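Local coordinates for Non-structural protein 3 (Porcine deltacoronavirus, PDB 6LN0) that probably binds ADP-ribose through its macro domain and carries a zinc-containing papain-like protease domain thought to cleave the viral polyprotein, at residues A[119-124]-A[132-137]; A[109-114]-A[144-149]. All coordinates share one frame; numbering follows the deposited sequence.

Contact 1: A[119-124]-A[132-137]; sequences IPILGA and VHSLDA
Ser134, on the side of helix 131-141 that faces the loop following strand 117-120, gives its hydroxyl to the carbonyl of Leu122. Ser134 OG lies 2.6 Å from Leu122 O and is the donor; it comes in well above the carbonyl plane, 49° out of it, with a C=O...OG angle of 127°. The CB of the serine follows close behind its oxygen and also rests on the methyl branch of Ile121, with Ser134 CB 3.8 Å from Ile121 CG2. One small side chain therefore serves both as a polar anchor and as a packing surface.

One residue on, Leu135 takes the other branch of the isoleucine. Its CB points past the opposing segment, but the end of the side chain bends back, so that Leu135 CD2 lies 4.0 Å from Ile121 CG1 and 4.1 Å from Ile121 CD1, the two side chains crossing at a slant. Ile121 divides its branches between the two helix residues: CG1 stands beside the backbone N (chi1 -63°) and runs to Leu135, while CG2, anti to that N, reaches Ser134.

In related macro domains the glycine-rich loop corresponding to the one that follows strand 117-120 holds the diphosphate of ADP-ribose, so the serine bond probably helps fix the start of that loop here.

Around the pair, Tyr107 OH of helix 99-110 is hydrogen-bonded to Leu122 N, and Leu103 and Tyr107 pack on Ser134. Leu135 leans on Trp162 and Leu165 of helix 158-165, while Leu122 touches Pro34 of the neighbouring strand 29-34.

Contact 2: A[109-114]-A[144-149]; sequences SILTEP and SDIGRV
At the inverse gamma turn centred on Leu111, where the chain leaves helix 99-110, the leucine meets Ile146, the first residue of strand 146-152. The touch is made by methyl ends: Leu111 CD2 lies 3.8 Å from Ile146 CD1, and the two side chains cross at about a right angle. The same Ile146 CD1 sits 4.0 Å from Leu111 CB, so one methyl touches the leucine both at its base and at its tip.

Ile146 gets there by stretching out. With CG1 anti to the backbone N (chi1 173°) and CD1 carrying the chain straight on, the ethyl branch reaches across to the chain just past the turn, where Ile146 CD1 is 3.7 Å from Glu113 O. That contact is plain van der Waals; the carbonyl oxygen has its polar partner in the hydroxyl of Tyr117, whose side chain also touches both Leu111 and Ile146. Phe138 of helix 131-141 also packs on Leu111.

Leucine, isoleucine, tyrosine and phenylalanine thus form a hydrophobic cluster joining a helix exit to the N-terminal end of strand 146-152, an interior strand of the macro-domain sheet, in the helix-against-sheet packing of its alpha/beta/alpha fold.

In the fold
From the N terminus, segment 109-114 comes first, at the end of helix 99-110, and the chain then enters strand 117-120 and the loop beyond it. Contact 1 closes a short connection of seven residues that leads into helix 131-141. That helix leads to strand 146-152, where contact 2 closes a longer excursion of 29 residues that encloses contact 1 entirely. Contact 1 ties the loop leaving strand 117-120 to helix 131-141, within the beta-alpha-beta unit 117-120, 131-141, 146-152; contact 2 ties the preceding helix exit to the unit's last strand. Their centres are about 16 Å apart, and they meet where Ile119 CD1 packs 3.7 Å from Ile110 CG2. Strands 117-120 and 146-152 are parallel neighbours in the macro-domain sheet.

Contact 1: A[119-124]-A[132-137]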
# COMPACT_ATOMS: atom_id res chain seq x y z
N ILE A 119 20.12 26.49 -18.07
CA ILE A 119 20.91 25.49 -18.78
C ILE A 119 20.16 25.00 -20.01
O ILE A 119 19.11 24.35 -19.89
CB ILE A 119 21.29 24.32 -17.86
CG1 ILE A 119 21.76 24.84 -16.50
CG2 ILE A 119 22.39 23.48 -18.47
CD1 ILE A 119 22.56 23.83 -15.70
N PRO A 120 20.65 25.31 -21.22
CA PRO A 120 20.27 24.52 -22.39
C PRO A 120 20.66 23.07 -22.16
O PRO A 120 21.80 22.77 -21.79
CB PRO A 120 21.08 25.15 -23.53
CG PRO A 120 22.14 26.01 -22.83
CD PRO A 120 21.47 26.47 -21.58
N ILE A 121 19.71 22.16 -22.39
CA ILE A 121 20.00 20.74 -22.22
C ILE A 121 21.20 20.37 -23.08
O ILE A 121 21.28 20.75 -24.25
CB ILE A 121 18.77 19.89 -22.57
CG1 ILE A 121 17.64 20.21 -21.61
CG2 ILE A 121 19.10 18.41 -22.53
CD1 ILE A 121 16.30 19.88 -22.16
N LEU A 122 22.17 19.69 -22.47
CA LEU A 122 23.42 19.39 -23.14
C LEU A 122 23.21 18.26 -24.14
O LEU A 122 22.35 17.40 -23.97
CB LEU A 122 24.50 19.01 -22.13
CG LEU A 122 24.76 19.90 -20.91
CD1 LEU A 122 26.05 19.46 -20.21
CD2 LEU A 122 24.82 21.40 -21.28
N GLY A 123 24.01 18.28 -25.21
CA GLY A 123 23.91 17.23 -26.20
C GLY A 123 22.81 17.40 -27.22
O GLY A 123 22.24 16.41 -27.68
N ALA A 124 22.47 18.64 -27.57
CA ALA A 124 21.63 18.87 -28.73
C ALA A 124 22.48 18.86 -30.00
O ALA A 124 23.72 18.87 -29.96
CB ALA A 124 20.85 20.18 -28.59
N VAL A 132 17.26 11.87 -23.02
CA VAL A 132 16.86 11.24 -21.77
C VAL A 132 18.08 10.98 -20.90
O VAL A 132 18.00 11.04 -19.67
CB VAL A 132 16.03 9.97 -22.04
CG1 VAL A 132 16.90 8.83 -22.52
CG2 VAL A 132 15.26 9.56 -20.78
N HIS A 133 19.24 10.72 -21.50
CA HIS A 133 20.47 10.60 -20.72
C HIS A 133 20.90 11.93 -20.15
O HIS A 133 21.31 12.02 -18.97
CB HIS A 133 21.59 9.99 -21.57
CG HIS A 133 21.21 8.71 -22.24
ND1 HIS A 133 22.08 8.01 -23.05
CD2 HIS A 133 20.06 8.00 -22.22
CE1 HIS A 133 21.48 6.93 -23.51
NE2 HIS A 133 20.25 6.90 -23.02
N SER A 134 20.83 12.99 -20.97
CA SER A 134 21.15 14.33 -20.47
C SER A 134 20.25 14.73 -19.32
O SER A 134 20.74 15.19 -18.27
CB SER A 134 21.07 15.36 -21.59
OG SER A 134 22.35 15.54 -22.18
N LEU A 135 18.93 14.61 -19.49
CA LEU A 135 18.05 14.95 -18.39
C LEU A 135 18.29 14.06 -17.19
O LEU A 135 18.10 14.48 -16.04
CB LEU A 135 16.59 14.88 -18.84
CG LEU A 135 16.10 16.14 -19.57
CD1 LEU A 135 14.60 16.18 -19.57
CD2 LEU A 135 16.64 17.42 -18.95
N ASP A 136 18.76 12.83 -17.42
CA ASP A 136 19.03 11.90 -16.33
C ASP A 136 20.37 12.21 -15.67
O ASP A 136 20.48 12.21 -14.43
CB ASP A 136 18.99 10.45 -16.83
CG ASP A 136 19.20 9.43 -15.71
OD1 ASP A 136 18.46 9.48 -14.69
OD2 ASP A 136 20.13 8.59 -15.86
N ALA A 137 21.41 12.45 -16.48
CA ALA A 137 22.68 12.91 -15.93
C ALA A 137 22.47 14.12 -15.03
O ALA A 137 23.09 14.23 -13.97
CB ALA A 137 23.67 13.24 -17.05

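Contact 2: A[109-114]-A[144-149]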
# COMPACT_ATOMS: atom_id res chain seq x y z
N SER A 109 30.20 19.61 -13.27
CA SER A 109 31.08 20.72 -13.57
C SER A 109 30.37 22.07 -13.51
O SER A 109 31.02 23.09 -13.28
CB SER A 109 31.70 20.47 -14.95
OG SER A 109 32.24 21.64 -15.49
N ILE A 110 29.05 22.08 -13.68
CA ILE A 110 28.29 23.32 -13.77
C ILE A 110 27.74 23.74 -12.41
O ILE A 110 27.84 24.90 -12.02
CB ILE A 110 27.14 23.13 -14.79
CG1 ILE A 110 27.67 23.12 -16.22
CG2 ILE A 110 26.03 24.18 -14.59
CD1 ILE A 110 26.65 22.65 -17.22
N LEU A 111 27.13 22.79 -11.70
CA LEU A 111 26.28 23.10 -10.55
C LEU A 111 27.11 22.95 -9.29
O LEU A 111 27.11 21.90 -8.64
CB LEU A 111 25.04 22.22 -10.55
CG LEU A 111 24.23 22.34 -11.84
CD1 LEU A 111 23.72 20.99 -12.29
CD2 LEU A 111 23.09 23.34 -11.66
N THR A 112 27.85 24.00 -8.96
CA THR A 112 28.84 23.96 -7.90
C THR A 112 28.62 25.02 -6.83
O THR A 112 29.15 24.87 -5.73
CB THR A 112 30.25 24.14 -8.48
OG1 THR A 112 30.36 25.46 -9.04
CG2 THR A 112 30.50 23.12 -9.56
N GLU A 113 27.86 26.06 -7.12
CA GLU A 113 27.70 27.22 -6.26
C GLU A 113 26.22 27.53 -6.12
O GLU A 113 25.42 27.14 -6.98
CB GLU A 113 28.44 28.43 -6.85
CG GLU A 113 29.83 28.12 -7.36
CD GLU A 113 30.82 27.94 -6.22
OE1 GLU A 113 31.61 26.95 -6.26
OE2 GLU A 113 30.81 28.78 -5.29
N PRO A 114 25.82 28.19 -5.07
CA PRO A 114 24.38 28.45 -4.90
C PRO A 114 23.94 29.69 -5.66
O PRO A 114 23.94 30.81 -5.14
CB PRO A 114 24.23 28.57 -3.38
CG PRO A 114 25.57 29.06 -2.93
CD PRO A 114 26.60 28.57 -3.88
N SER A 144 20.81 19.21 -3.83
CA SER A 144 19.47 19.31 -3.24
C SER A 144 19.16 20.69 -2.68
O SER A 144 17.98 20.98 -2.41
CB SER A 144 19.31 18.27 -2.14
OG SER A 144 20.48 18.17 -1.33
N ASP A 145 20.15 21.58 -2.55
CA ASP A 145 19.96 22.85 -1.86
C ASP A 145 20.22 24.05 -2.75
O ASP A 145 20.43 25.16 -2.25
CB ASP A 145 20.86 22.91 -0.62
CG ASP A 145 22.32 22.69 -0.96
OD1 ASP A 145 22.62 22.00 -1.96
OD2 ASP A 145 23.19 23.21 -0.21
N ILE A 146 20.18 23.88 -4.07
CA ILE A 146 20.60 24.91 -5.01
C ILE A 146 19.36 25.51 -5.67
O ILE A 146 19.23 25.53 -6.90
CB ILE A 146 21.62 24.32 -6.00
CG1 ILE A 146 22.01 25.25 -7.13
CG2 ILE A 146 21.14 22.99 -6.56
CD1 ILE A 146 22.98 24.60 -8.08
N GLY A 147 18.41 25.97 -4.84
CA GLY A 147 17.25 26.76 -5.23
C GLY A 147 16.64 26.56 -6.60
O GLY A 147 16.52 25.44 -7.09
N ARG A 148 16.23 27.67 -7.22
CA ARG A 148 15.57 27.62 -8.51
C ARG A 148 16.58 27.35 -9.64
O ARG A 148 17.65 27.96 -9.68
CB ARG A 148 14.83 28.93 -8.74
CG ARG A 148 14.24 29.07 -10.11
CD ARG A 148 13.99 30.55 -10.45
NE ARG A 148 13.38 30.67 -11.77
CZ ARG A 148 13.65 31.63 -12.66
NH1 ARG A 148 13.03 31.62 -13.83
NH2 ARG A 148 14.53 32.59 -12.39
N VAL A 149 16.23 26.41 -10.53
CA VAL A 149 17.08 26.03 -11.67
C VAL A 149 16.22 25.94 -12.93
O VAL A 149 15.11 25.42 -12.90
CB VAL A 149 17.80 24.68 -11.45
CG1 VAL A 149 18.70 24.38 -12.63
CG2 VAL A 149 18.60 24.71 -10.17